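Local coordinates for ribosomal RNA small subunit methyltransferase D (Haemophilus influenzae, PDB 2IFT), which probably transfers a methyl group from S-adenosyl-L-methionine to N2 of guanine 966 of 16S rRNA in the assembled 30S particle, at residues Q142-L147 with A157-E162. Numbering follows the deposited sequence.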
# COMPACT_ATOMS: atom_id res chain seq x y z
N GLN A 142 -12.38 7.52 2.01
CA GLN A 142 -11.87 8.60 2.85
C GLN A 142 -10.35 8.78 2.63
O GLN A 142 -9.86 9.91 2.50
CB GLN A 142 -12.14 8.30 4.32
CG GLN A 142 -13.63 8.29 4.70
CD GLN A 142 -13.86 7.88 6.15
OE1 GLN A 142 -13.30 8.49 7.08
NE2 GLN A 142 -14.68 6.85 6.36
N ALA A 143 -9.62 7.67 2.58
CA ALA A 143 -8.18 7.72 2.37
C ALA A 143 -7.84 8.33 1.01
O ALA A 143 -6.91 9.14 0.91
CB ALA A 143 -7.60 6.32 2.47
N ILE A 144 -8.59 7.93 -0.02
CA ILE A 144 -8.36 8.44 -1.36
C ILE A 144 -8.42 9.96 -1.32
O ILE A 144 -7.51 10.65 -1.75
CB ILE A 144 -9.45 7.95 -2.36
CG1 ILE A 144 -9.42 6.43 -2.46
CG2 ILE A 144 -9.22 8.58 -3.73
CD1 ILE A 144 -8.10 5.87 -2.87
N SER A 145 -9.53 10.46 -0.78
CA SER A 145 -9.75 11.89 -0.66
C SER A 145 -8.57 12.59 0.00
O SER A 145 -8.10 13.61 -0.48
CB SER A 145 -11.03 12.15 0.12
OG SER A 145 -11.00 13.45 0.69
N LEU A 146 -8.09 12.04 1.11
CA LEU A 146 -6.97 12.65 1.83
C LEU A 146 -5.66 12.62 1.03
O LEU A 146 -4.92 13.60 1.02
CB LEU A 146 -6.80 11.95 3.17
CG LEU A 146 -8.02 12.08 4.10
CD1 LEU A 146 -7.85 11.17 5.32
CD2 LEU A 146 -8.18 13.54 4.54
N LEU A 147 -5.37 11.50 0.37
CA LEU A 147 -4.16 11.42 -0.44
C LEU A 147 -4.14 12.59 -1.41
O LEU A 147 -3.14 13.30 -1.53
CB LEU A 147 -4.13 10.11 -1.24
CG LEU A 147 -3.73 8.84 -0.49
CD1 LEU A 147 -3.93 7.64 -1.40
CD2 LEU A 147 -2.28 8.94 -0.04
N ALA A 157 2.04 8.32 -9.57
CA ALA A 157 1.96 7.31 -8.52
C ALA A 157 0.81 6.38 -8.87
O ALA A 157 -0.19 6.81 -9.45
CB ALA A 157 1.70 7.97 -7.17
N LEU A 158 0.99 5.10 -8.53
CA LEU A 158 -0.03 4.08 -8.76
C LEU A 158 -0.73 3.86 -7.43
O LEU A 158 -0.09 3.83 -6.39
CB LEU A 158 0.61 2.77 -9.22
CG LEU A 158 1.47 2.93 -10.47
CD1 LEU A 158 2.08 1.59 -10.85
CD2 LEU A 158 0.62 3.47 -11.60
N ILE A 159 -2.05 3.73 -7.47
CA ILE A 159 -2.81 3.51 -6.24
C ILE A 159 -3.60 2.23 -6.36
O ILE A 159 -4.45 2.08 -7.25
CB ILE A 159 -3.81 4.65 -5.95
CG1 ILE A 159 -3.12 6.00 -6.13
CG2 ILE A 159 -4.34 4.52 -4.51
CD1 ILE A 159 -1.95 6.18 -5.23
N TYR A 160 -3.29 1.30 -5.47
CA TYR A 160 -3.95 0.01 -5.43
C TYR A 160 -5.05 0.08 -4.38
O TYR A 160 -4.83 0.50 -3.24
CB TYR A 160 -2.93 -1.07 -5.08
CG TYR A 160 -3.54 -2.43 -4.96
CD1 TYR A 160 -4.02 -2.91 -3.75
CD2 TYR A 160 -3.65 -3.26 -6.08
CE1 TYR A 160 -4.59 -4.17 -3.64
CE2 TYR A 160 -4.22 -4.52 -5.99
CZ TYR A 160 -4.69 -4.97 -4.76
OH TYR A 160 -5.25 -6.22 -4.66
N VAL A 161 -6.24 -0.33 -4.77
CA VAL A 161 -7.37 -0.29 -3.87
C VAL A 161 -8.20 -1.56 -3.95
O VAL A 161 -8.45 -2.09 -5.03
CB VAL A 161 -8.28 0.92 -4.19
CG1 VAL A 161 -9.47 0.96 -3.24
CG2 VAL A 161 -7.47 2.21 -4.11
N GLU A 162 -8.59 -2.06 -2.78
CA GLU A 162 -9.41 -3.25 -2.69
C GLU A 162 -10.66 -2.82 -1.95
O GLU A 162 -10.59 -2.30 -0.84
CB GLU A 162 -8.70 -4.34 -1.91
CG GLU A 162 -7.56 -4.97 -2.66
CD GLU A 162 -6.98 -6.15 -1.91
OE1 GLU A 162 -6.04 -6.77 -2.43
OE2 GLU A 162 -7.48 -6.45 -0.80
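Ile-144 makes two of the three side-chain contacts, reaching two strand residues, Val-161 and Ile-159, with one methyl. Its CA-CB bond does not aim at the strand. The CG1 branch makes up the difference: it sits beside the backbone N and anti to the carbonyl carbon (chi1 -61°), and it carries CD1 across to the sheet. CD1 lies 3.9 Å from Val-161 CG2. The two side chains approach at a slant, methyl to methyl. Val-161 CG2 is the methyl beside its own backbone N and anti to its carbonyl carbon. The same CD1 is 4.3 Å from Ile-159 CG2 and so bridges two residues that point from the same face of the strand.

The helix runs nearly antiparallel to the strand, at 166°, with the axes 11.2 Å apart. This is one half of a beta-alpha-beta crossover: strand 126-131 leads into helix 139-149, which returns to strand 157-164, parallel to the first and next to it. The unit belongs to the Rossmann-like sheet of the AdoMet-dependent methyltransferases. Ile-144 also touches Leu-131, and Leu-147 touches Val-129, both on strand 126-131, so the helix packs over the two neighbouring strands.

One turn further on, Leu-147 points its CA-CB bond at the strand. The i to i-4 hydrogen bond from its N to Ala-143 O (2.9 Å) keeps it on the helix. The CD1 methyl comes to 4.4 Å from Ile-159 CG2, a longer approach than the one between Ile-144 and Val-161. Ile-159 CG2 thus has a helix methyl from each of the two residues. All four side chains are buried and apolar, and 113 Å² is buried between the segments, both sides summed. On the other face of the strand, Leu-158 and Tyr-160 pack against helix 39-52.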